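Local structure of GTP cyclohydrolase 1 type 2 homolog (Staphylococcus aureus subsp. aureus, 3LNL) at residues Met115-Val119 against Met120-Asn124; Ala246-Asp249 against Asn250-Leu254; Tyr295-Gln299 against Gln300-Val304; Gly308-His312 against His313-Asp317. The protein is of unknown function but binds a pair of zinc ions, as a NIF3-family protein that assembles into a hollow, toroid-shaped hexamer. The protein carries 2 engineered substitutions. All coordinates share one frame; numbering follows the deposited sequence. Where two conformers were deposited one is given.

Contact 1 (Met115-Val119 against Met120-Asn124). Engineered in segment 115-119: V119 (natural residue Ala).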
loop_
_atom_site.group_PDB
_atom_site.type_symbol
_atom_site.label_atom_id
_atom_site.label_comp_id
_atom_site.label_asym_id
_atom_site.label_seq_id
_atom_site.Cartn_x
_atom_site.Cartn_y
_atom_site.Cartn_z
ATOM N N MET B 115 -19.349 31.490 7.705
ATOM C CA MET B 115 -19.097 32.396 8.831
ATOM C C MET B 115 -17.924 33.329 8.594
ATOM O O MET B 115 -18.018 34.541 8.846
ATOM C CB MET B 115 -18.839 31.603 10.110
ATOM C CG MET B 115 -20.086 30.886 10.629
ATOM S SD MET B 115 -19.600 29.706 11.846
ATOM C CE MET B 115 -21.111 28.713 12.063
ATOM N N LEU B 116 -16.828 32.780 8.103
ATOM C CA LEU B 116 -15.673 33.594 7.735
ATOM C C LEU B 116 -16.013 34.655 6.684
ATOM O O LEU B 116 -15.728 35.830 6.864
ATOM C CB LEU B 116 -14.503 32.703 7.277
ATOM C CG LEU B 116 -13.770 32.031 8.435
ATOM C CD1 LEU B 116 -12.862 30.899 7.870
ATOM C CD2 LEU B 116 -12.972 33.071 9.309
ATOM N N ALA B 117 -16.688 34.250 5.612
ATOM C CA ALA B 117 -17.068 35.176 4.549
ATOM C C ALA B 117 -17.967 36.304 5.053
ATOM O O ALA B 117 -17.745 37.493 4.740
ATOM C CB ALA B 117 -17.740 34.415 3.376
ATOM N N LYS B 118 -18.922 35.947 5.890
ATOM C CA LYS B 118 -19.828 36.918 6.502
ATOM C C LYS B 118 -19.074 37.894 7.384
ATOM O O LYS B 118 -19.267 39.081 7.261
ATOM C CB LYS B 118 -20.943 36.198 7.288
ATOM C CG LYS B 118 -22.039 35.584 6.397
ATOM C CD LYS B 118 -22.870 36.675 5.713
ATOM C CE LYS B 118 -24.132 36.138 5.026
ATOM N NZ LYS B 118 -24.617 37.147 4.007
ATOM N N VAL B 119 -18.143 37.404 8.212
ATOM C CA VAL B 119 -17.365 38.302 9.067
ATOM C C VAL B 119 -16.447 39.234 8.252
ATOM O O VAL B 119 -16.161 40.355 8.637
ATOM C CB VAL B 119 -16.546 37.528 10.099
ATOM C CG1 VAL B 119 -15.737 38.506 10.968
ATOM C CG2 VAL B 119 -17.420 36.736 10.915
ATOM N N MET B 120 -16.028 38.775 7.091
ATOM C CA MET B 120 -15.276 39.608 6.158
ATOM C C MET B 120 -16.095 40.590 5.351
ATOM O O MET B 120 -15.515 41.399 4.631
ATOM C CB MET B 120 -14.486 38.723 5.210
ATOM C CG MET B 120 -13.426 37.918 5.898
ATOM S SD MET B 120 -12.661 36.816 4.726
ATOM C CE MET B 120 -11.854 35.603 5.796
ATOM N N GLY B 121 -17.416 40.535 5.487
ATOM C CA GLY B 121 -18.311 41.449 4.771
ATOM C C GLY B 121 -18.517 41.130 3.315
ATOM O O GLY B 121 -18.856 42.005 2.554
ATOM N N LEU B 122 -18.306 39.872 2.930
ATOM C CA LEU B 122 -18.346 39.493 1.520
ATOM C C LEU B 122 -19.764 39.218 1.082
ATOM O O LEU B 122 -20.647 39.008 1.924
ATOM C CB LEU B 122 -17.482 38.284 1.233
ATOM C CG LEU B 122 -16.039 38.407 1.737
ATOM C CD1 LEU B 122 -15.239 37.139 1.436
ATOM C CD2 LEU B 122 -15.351 39.685 1.200
ATOM N N LYS B 123 -19.958 39.236 -0.235
ATOM C CA LYS B 123 -21.251 39.044 -0.888
ATOM C C LYS B 123 -21.178 37.803 -1.772
ATOM O O LYS B 123 -20.089 37.265 -2.012
ATOM C CB LYS B 123 -21.588 40.229 -1.802
ATOM C CG LYS B 123 -21.690 41.587 -1.120
ATOM C CD LYS B 123 -22.839 41.657 -0.126
ATOM C CE LYS B 123 -23.006 43.029 0.464
ATOM N NZ LYS B 123 -24.167 43.007 1.362
ATOM N N ASN B 124 -22.352 37.380 -2.243
ATOM C CA ASN B 124 -22.498 36.312 -3.237
ATOM C C ASN B 124 -21.754 35.054 -2.836
ATOM O O ASN B 124 -20.972 34.515 -3.595
ATOM C CB ASN B 124 -22.070 36.822 -4.639
ATOM C CG ASN B 124 -22.992 37.941 -5.144
ATOM O OD1 ASN B 124 -24.176 37.968 -4.815
ATOM N ND2 ASN B 124 -22.446 38.871 -5.917
HETATM O O HOH W 1 -23.276 38.117 1.991
#
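Helix 112-119 ends by folding its last carbonyls onto the residues that follow: L116 O receives M120 N at 3.0 Å, K118 O receives G121 N at 2.9 Å, and A117 O receives L122 N at 3.0 Å. The first is a regular i to i+4 helical bond. The L122 bond, five residues long, is straighter (169° at the hydrogen). Around these bonds the side chains divide into two small apolar touches. M120 drapes back along the helix, its CG lying 3.3 Å from L116 O and its methyl CE 4.2 Å from L116 CB; CG is anti to the carbonyl carbon (chi1 -65°) and the chain beyond is extended, which carries the thioether back along the preceding turn. G121, with positive phi (77°), reverses the chain, and together with the bonds back into the last turn this makes a Schellman motif. It closes with L122 packed against the helix end, where its CD1 reaches A117 CB at 4.2 Å; both side chains also rest on I285 of strand 279-285, and L122 on A246 and V248 of strand 240-253 as well. V119, an engineered residue, leans with M120 on L265. On the outer side, K118 NZ donates to a water at 2.6 Å that in turn donates to L122 O, so a lysine from the final helical turn is tied by one solvent molecule to the backbone leaving it. M120 O, meanwhile, accepts a hydrogen bond from K264 NZ.

Contact 2 (Ala246-Asp249 against Asn250-Leu254)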
loop_
_atom_site.group_PDB
_atom_site.type_symbol
_atom_site.label_atom_id
_atom_site.label_comp_id
_atom_site.label_asym_id
_atom_site.label_seq_id
_atom_site.Cartn_x
_atom_site.Cartn_y
_atom_site.Cartn_z
ATOM N N ALA B 246 -16.665 33.789 -2.715
ATOM C CA ALA B 246 -17.449 34.980 -2.503
ATOM C C ALA B 246 -16.745 36.171 -3.179
ATOM O O ALA B 246 -15.688 36.000 -3.793
ATOM C CB ALA B 246 -17.592 35.220 -1.019
ATOM N N GLU B 247 -17.338 37.360 -3.066
ATOM C CA GLU B 247 -16.744 38.577 -3.626
ATOM C C GLU B 247 -16.787 39.743 -2.664
ATOM O O GLU B 247 -17.663 39.825 -1.775
ATOM C CB GLU B 247 -17.361 39.022 -4.981
ATOM C CG GLU B 247 -18.396 38.199 -5.563
ATOM C CD GLU B 247 -19.074 38.891 -6.736
ATOM O OE1 GLU B 247 -18.436 39.089 -7.803
ATOM O OE2 GLU B 247 -20.226 39.322 -6.561
ATOM N N VAL B 248 -15.829 40.646 -2.852
ATOM C CA VAL B 248 -15.848 41.931 -2.159
ATOM C C VAL B 248 -16.872 42.761 -2.870
ATOM O O VAL B 248 -17.191 42.489 -4.047
ATOM C CB VAL B 248 -14.479 42.626 -2.120
ATOM C CG1 VAL B 248 -13.596 41.899 -1.128
ATOM C CG2 VAL B 248 -13.813 42.662 -3.501
ATOM N N ASP B 249 -17.465 43.684 -2.109
ATOM C CA ASP B 249 -18.441 44.631 -2.634
ATOM C C ASP B 249 -17.844 45.380 -3.804
ATOM O O ASP B 249 -18.460 45.479 -4.877
ATOM C CB ASP B 249 -18.802 45.667 -1.556
ATOM C CG ASP B 249 -19.724 45.105 -0.482
ATOM O OD1 ASP B 249 -19.701 45.602 0.677
ATOM O OD2 ASP B 249 -20.491 44.164 -0.802
ATOM N N ASN B 250 -16.635 45.898 -3.563
ATOM C CA ASN B 250 -15.885 46.727 -4.518
ATOM C C ASN B 250 -14.505 46.111 -4.727
ATOM O O ASN B 250 -13.847 45.902 -3.758
ATOM C CB ASN B 250 -15.739 48.142 -3.919
ATOM C CG ASN B 250 -17.082 48.811 -3.679
ATOM O OD1 ASN B 250 -17.787 49.094 -4.625
ATOM N ND2 ASN B 250 -17.451 49.025 -2.417
ATOM N N GLN B 251 -14.123 45.794 -5.968
ATOM C CA GLN B 251 -12.755 45.365 -6.341
ATOM C C GLN B 251 -11.732 46.206 -5.555
ATOM O O GLN B 251 -11.850 47.425 -5.491
ATOM C CB GLN B 251 -12.523 45.488 -7.886
ATOM C CG GLN B 251 -11.325 44.665 -8.450
ATOM C CD GLN B 251 -11.005 44.854 -9.961
ATOM O OE1 GLN B 251 -10.819 45.974 -10.402
ATOM N NE2 GLN B 251 -10.847 43.722 -10.729
ATOM N N MET B 252 -10.770 45.554 -4.908
ATOM C CA MET B 252 -9.767 46.244 -4.133
ATOM C C MET B 252 -8.400 45.580 -4.295
ATOM O O MET B 252 -8.276 44.556 -4.947
ATOM C CB MET B 252 -10.170 46.290 -2.678
ATOM C CG MET B 252 -10.278 44.966 -2.019
ATOM S SD MET B 252 -11.314 45.083 -0.513
ATOM C CE MET B 252 -10.232 45.961 0.538
ATOM N N THR B 253 -7.362 46.181 -3.734
ATOM C CA THR B 253 -6.020 45.611 -3.891
ATOM C C THR B 253 -5.848 44.489 -2.872
ATOM O O THR B 253 -6.458 44.487 -1.809
ATOM C CB THR B 253 -4.896 46.667 -3.726
ATOM O OG1 THR B 253 -4.851 47.116 -2.371
ATOM C CG2 THR B 253 -5.064 47.915 -4.701
ATOM N N LEU B 254 -5.008 43.516 -3.216
ATOM C CA LEU B 254 -4.646 42.458 -2.322
ATOM C C LEU B 254 -4.230 42.956 -0.908
ATOM O O LEU B 254 -4.677 42.391 0.116
ATOM C CB LEU B 254 -3.522 41.611 -2.925
ATOM C CG LEU B 254 -3.024 40.397 -2.163
ATOM C CD1 LEU B 254 -4.189 39.445 -1.755
ATOM C CD2 LEU B 254 -1.967 39.632 -3.040
#
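V248 O, the carbonyl oxygen just before the corner, accepts a hydrogen bond from K281 NZ of the adjoining strand 279-285, while the side chain of the same residue reaches over the corner to N250 and M252. The valine does this with both branches. CG2 sits 3.3 Å from N250 O and CG1 meets M252 SD at 4.0 Å. The V248 and M252 side chains cross at about a right angle where SD meets CG1. A first torsion of 63°, which sets CG between the backbone N and the carbonyl carbon, places the M252 sulfur there; a separate bend at chi3 turns CE aside. F257 of helix 254-264 touches both residues. On the outer side D249 and N250 lie side by side, with D249 CB 3.7 Å from N250 ND2; N250 CG packs at 3.5 Å on D249 C. V248 O and N250 N come to 3.5 Å, but the angle is too poor for a bond. The antiparallel partner strand reveals what the corner is: V248 pairs with K281, yet M252 pairs with I280, one residue earlier, so D249, N250 and Q251 are extra on this side, and the long strand 240-253 is broken and redirected. Just beyond, T253 OG1 caps D256 N at the start of helix 254-264. With only van der Waals contact joining its two arms, the corner appears to owe its shape to the flanking strand and to F257 rather than to polar bonds of its own.

Contact 3 (Tyr295-Gln299 against Gln300-Val304)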
loop_
_atom_site.group_PDB
_atom_site.type_symbol
_atom_site.label_atom_id
_atom_site.label_comp_id
_atom_site.label_asym_id
_atom_site.label_seq_id
_atom_site.Cartn_x
_atom_site.Cartn_y
_atom_site.Cartn_z
ATOM N N TYR B 295 -4.680 25.908 -6.001
ATOM C CA TYR B 295 -4.615 25.846 -7.465
ATOM C C TYR B 295 -6.025 25.614 -8.056
ATOM O O TYR B 295 -6.405 26.235 -9.052
ATOM C CB TYR B 295 -3.574 24.810 -7.931
ATOM C CG TYR B 295 -2.205 25.207 -7.494
ATOM C CD1 TYR B 295 -1.660 24.703 -6.324
ATOM C CD2 TYR B 295 -1.456 26.147 -8.228
ATOM C CE1 TYR B 295 -0.381 25.120 -5.879
ATOM C CE2 TYR B 295 -0.204 26.566 -7.792
ATOM C CZ TYR B 295 0.319 26.061 -6.598
ATOM O OH TYR B 295 1.544 26.485 -6.144
ATOM N N GLN B 296 -6.796 24.742 -7.408
ATOM C CA GLN B 296 -8.178 24.459 -7.806
ATOM C C GLN B 296 -9.085 25.682 -7.598
ATOM O O GLN B 296 -9.878 26.034 -8.467
ATOM C CB GLN B 296 -8.654 23.254 -7.030
ATOM C CG GLN B 296 -9.965 22.662 -7.415
ATOM C CD GLN B 296 -10.089 21.253 -6.836
ATOM O OE1 GLN B 296 -9.579 20.319 -7.423
ATOM N NE2 GLN B 296 -10.717 21.116 -5.647
ATOM N N ALA B 297 -8.862 26.403 -6.502
ATOM C CA ALA B 297 -9.558 27.662 -6.253
ATOM C C ALA B 297 -9.334 28.648 -7.387
ATOM O O ALA B 297 -10.302 29.275 -7.882
ATOM C CB ALA B 297 -9.155 28.268 -4.932
ATOM N N VAL B 298 -8.082 28.774 -7.829
ATOM C CA VAL B 298 -7.820 29.663 -8.969
ATOM C C VAL B 298 -8.533 29.157 -10.228
ATOM O O VAL B 298 -9.150 29.941 -10.933
ATOM C CB VAL B 298 -6.326 29.934 -9.152
ATOM C CG1 VAL B 298 -6.072 30.651 -10.519
ATOM C CG2 VAL B 298 -5.841 30.738 -7.962
ATOM N N GLN B 299 -8.504 27.847 -10.478
ATOM C CA GLN B 299 -9.241 27.277 -11.617
ATOM C C GLN B 299 -10.755 27.589 -11.457
ATOM O O GLN B 299 -11.441 27.767 -12.428
ATOM C CB GLN B 299 -9.123 25.739 -11.716
ATOM C CG GLN B 299 -7.753 25.056 -11.915
ATOM C CD GLN B 299 -7.659 23.608 -11.240
ATOM O OE1 GLN B 299 -8.667 22.869 -11.128
ATOM N NE2 GLN B 299 -6.442 23.241 -10.754
ATOM N N GLN B 300 -11.263 27.609 -10.229
ATOM C CA GLN B 300 -12.688 27.865 -9.966
ATOM C C GLN B 300 -13.020 29.390 -10.091
ATOM O O GLN B 300 -14.163 29.777 -9.967
ATOM C CB GLN B 300 -13.065 27.301 -8.578
ATOM C CG GLN B 300 -13.110 25.712 -8.442
ATOM C CD GLN B 300 -12.867 25.139 -6.992
ATOM O OE1 GLN B 300 -12.297 25.803 -6.080
ATOM N NE2 GLN B 300 -13.314 23.908 -6.784
ATOM N N GLY B 301 -12.019 30.252 -10.339
ATOM C CA GLY B 301 -12.235 31.705 -10.523
ATOM C C GLY B 301 -11.748 32.618 -9.389
ATOM O O GLY B 301 -11.918 33.838 -9.434
ATOM N N ALA B 302 -11.125 32.062 -8.361
ATOM C CA ALA B 302 -10.615 32.897 -7.275
ATOM C C ALA B 302 -9.481 33.807 -7.708
ATOM O O ALA B 302 -8.617 33.387 -8.430
ATOM C CB ALA B 302 -10.161 32.029 -6.106
ATOM N N ASP B 303 -9.497 35.050 -7.264
ATOM C CA ASP B 303 -8.332 35.954 -7.336
ATOM C C ASP B 303 -7.341 35.784 -6.187
ATOM O O ASP B 303 -6.171 36.194 -6.312
ATOM C CB ASP B 303 -8.791 37.427 -7.372
ATOM C CG ASP B 303 -9.712 37.723 -8.568
ATOM O OD1 ASP B 303 -9.458 37.178 -9.666
ATOM O OD2 ASP B 303 -10.706 38.470 -8.377
ATOM N N VAL B 304 -7.809 35.195 -5.072
ATOM C CA VAL B 304 -6.990 34.960 -3.891
ATOM C C VAL B 304 -7.632 33.818 -3.104
ATOM O O VAL B 304 -8.870 33.616 -3.139
ATOM C CB VAL B 304 -6.843 36.270 -3.007
ATOM C CG1 VAL B 304 -8.240 36.784 -2.517
ATOM C CG2 VAL B 304 -5.878 36.060 -1.821
HETATM O O HOH W 2 -9.069 32.630 -11.411
#
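Q300 folds its terminal amide back over the side chain of Q296, placing NE2 3.6 Å from Q296 CG. The two amide planes are turned 55° apart, so they do not stack, and their polar ends converge instead on a common outside partner: Q296 NE2 and Q300 NE2 both donate to N129 OD1. Q296 reaches it with CG anti to the backbone N (chi1 -171°) and an extended chain. The other end of the Q300 amide turns inward, where OE1 lies 3.3 Å from A297 CA. Next to the glutamines, A297 CB and A302 CB touch at 4.1 Å. The A302 methyl also covers A297 O, and both alanines rest on A284 of strand 279-285, with M245 of strand 240-253 meeting A302. The backbone draws these groups together. Q300 N donates to Q296 O at 2.7 Å; A302 N donates to A297 O at 2.9 Å, over a span of five residues; and G301 N donates to V298 O. That last oxygen is gripped twice, since a water donates to it at 2.7 Å and also donates to A302 O at 3.1 Å, bridging the final helical turn and the exiting chain. G301 makes the reversal with a phi of 109°, a conformation readily open to glycine. The result is a glycine-closed Schellman motif at the C-terminus of helix 294-299, here the turn that leads the chain into strand 304-307 within a beta-alpha-beta unit whose other strand is the parallel 279-285.

Contact 4 (Gly308-His312 against His313-Asp317)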
loop_
_atom_site.group_PDB
_atom_site.type_symbol
_atom_site.label_atom_id
_atom_site.label_comp_id
_atom_site.label_asym_id
_atom_site.label_seq_id
_atom_site.Cartn_x
_atom_site.Cartn_y
_atom_site.Cartn_z
ATOM N N GLY B 308 -5.335 29.315 6.537
ATOM C CA GLY B 308 -4.350 29.394 7.624
ATOM C C GLY B 308 -3.243 28.396 7.464
ATOM O O GLY B 308 -3.270 27.587 6.527
ATOM N N ASP B 309 -2.253 28.473 8.372
ATOM C CA ASP B 309 -1.108 27.538 8.483
ATOM C C ASP B 309 -0.331 27.439 7.156
ATOM O O ASP B 309 0.077 26.358 6.770
ATOM C CB ASP B 309 -1.573 26.105 8.865
ATOM C CG ASP B 309 -1.861 25.904 10.357
ATOM O OD1 ASP B 309 -1.451 26.703 11.195
ATOM O OD2 ASP B 309 -2.504 24.863 10.705
ATOM N N ILE B 310 -0.124 28.557 6.456
ATOM C CA ILE B 310 0.640 28.512 5.199
ATOM C C ILE B 310 2.138 28.432 5.518
ATOM O O ILE B 310 2.656 29.184 6.368
ATOM C CB ILE B 310 0.340 29.699 4.283
ATOM C CG1 ILE B 310 -1.190 29.832 4.096
ATOM C CG2 ILE B 310 1.074 29.509 2.952
ATOM C CD1 ILE B 310 -1.667 30.938 3.161
ATOM N N LYS B 311 2.797 27.464 4.906
ATOM C CA LYS B 311 4.230 27.258 5.057
ATOM C C LYS B 311 5.050 27.809 3.881
ATOM O O LYS B 311 4.540 28.007 2.769
ATOM C CB LYS B 311 4.525 25.784 5.237
ATOM C CG LYS B 311 3.889 25.283 6.562
ATOM C CD LYS B 311 4.219 23.869 6.909
ATOM C CE LYS B 311 4.072 22.965 5.707
ATOM N NZ LYS B 311 4.400 21.540 6.098
ATOM N N HIS B 312 6.318 28.093 4.179
ATOM C CA HIS B 312 7.255 28.711 3.226
ATOM C C HIS B 312 7.219 28.154 1.827
ATOM O O HIS B 312 7.008 28.895 0.879
ATOM C CB HIS B 312 8.683 28.577 3.779
ATOM C CG HIS B 312 9.726 29.121 2.876
ATOM N ND1 HIS B 312 9.913 30.469 2.690
ATOM C CD2 HIS B 312 10.607 28.489 2.046
ATOM C CE1 HIS B 312 10.900 30.651 1.818
ATOM N NE2 HIS B 312 11.331 29.465 1.402
ATOM N N HIS B 313 7.482 26.850 1.680
ATOM C CA HIS B 313 7.641 26.287 0.354
ATOM C C HIS B 313 6.329 26.323 -0.420
ATOM O O HIS B 313 6.340 26.496 -1.635
ATOM C CB HIS B 313 8.232 24.873 0.392
ATOM C CG HIS B 313 9.704 24.873 0.637
ATOM N ND1 HIS B 313 10.612 25.282 -0.317
ATOM C CD2 HIS B 313 10.420 24.579 1.749
ATOM C CE1 HIS B 313 11.830 25.220 0.201
ATOM N NE2 HIS B 313 11.741 24.773 1.445
ATOM N N ASP B 314 5.196 26.176 0.266
ATOM C CA ASP B 314 3.927 26.307 -0.443
ATOM C C ASP B 314 3.624 27.745 -0.888
ATOM O O ASP B 314 3.066 27.950 -1.978
ATOM C CB ASP B 314 2.767 25.758 0.380
ATOM C CG ASP B 314 2.905 24.248 0.602
ATOM O OD1 ASP B 314 3.264 23.482 -0.338
ATOM O OD2 ASP B 314 2.684 23.893 1.744
ATOM N N ALA B 315 3.985 28.704 -0.046
ATOM C CA ALA B 315 3.893 30.117 -0.396
ATOM C C ALA B 315 4.832 30.443 -1.573
ATOM O O ALA B 315 4.467 31.206 -2.474
ATOM C CB ALA B 315 4.233 31.006 0.805
ATOM N N LEU B 316 6.070 29.944 -1.506
ATOM C CA LEU B 316 7.031 30.113 -2.614
ATOM C C LEU B 316 6.474 29.604 -3.961
ATOM O O LEU B 316 6.539 30.276 -4.967
ATOM C CB LEU B 316 8.354 29.400 -2.296
ATOM C CG LEU B 316 9.567 29.863 -3.122
ATOM C CD1 LEU B 316 9.905 31.311 -2.734
ATOM C CD2 LEU B 316 10.772 28.931 -2.904
ATOM N N ASP B 317 5.963 28.376 -3.958
ATOM C CA ASP B 317 5.310 27.786 -5.124
ATOM C C ASP B 317 4.164 28.674 -5.636
ATOM O O ASP B 317 4.100 29.000 -6.855
ATOM C CB ASP B 317 4.762 26.386 -4.794
ATOM C CG ASP B 317 5.872 25.394 -4.548
ATOM O OD1 ASP B 317 7.034 25.753 -4.766
ATOM O OD2 ASP B 317 5.602 24.277 -4.102
HETATM O O HOH W 3 1.530 25.431 3.438
#
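The aromatic contact is a T-shaped pair of neighbouring histidines: the edge of H312 points at the face of H313, with H312 CD2 3.8 Å above the centre of that ring. The two planes stand at 80°. H312 has CG anti to the backbone N (chi1 178°) and H313 has it beside the N, which brings CD2 of H312 over the H313 ring. The H312 ring also stacks on H330 of the second subunit. Among the hydrogen bonds, two open the helix: A315 N to K311 O at 3.0 Å and L316 N to H312 O at 2.8 Å, both nearly straight. K311 is the N-cap. Its backbone N donates to a water at 2.8 Å, and this water donates to D314 OD2 at 2.6 Å, so the third helical residue reaches the N-cap NH as in a capping box, but through solvent. The carboxylate lies at the helix start, where the positive end of the dipole would favour its charge. Further bonds lead outward: H312 NE2 to D48 OD2 of the second subunit, D309 OD2 to H330 ND1, and D309 OD1 to H312 N of the second subunit, an exchange made in both directions. Apolar packing is slight, I310 CG2 on A315 CB at 4.1 Å. This is a helix N-terminus built into a subunit interface, where D309 supports the zinc ligand H330; a bound zinc ion lies close to H313, which is not among the ligands of the dinuclear site.

The four contacts follow one another along the chain and form a connected series in space. Contacts 1 and 2, with centres 11 Å apart, are joined by a probable hydrogen bond from K123 N to E247 O (2.8 Å). Contact 2 reaches contact 3 through L254 CD1 on V304 CG2 (3.8 Å), and contact 3 reaches contact 4 where Y295 OH lies 3.5 Å from D317 C. The L116 side chain of contact 1 lies about 8 Å from a zinc ion and about 5 Å from the side chain of the bridging ligand E333. The H313 side chain of contact 4 lies about 4 Å from a bound zinc ion, without being a ligand of the dinuclear site. Contacts 2 and 3 lie away from the metal.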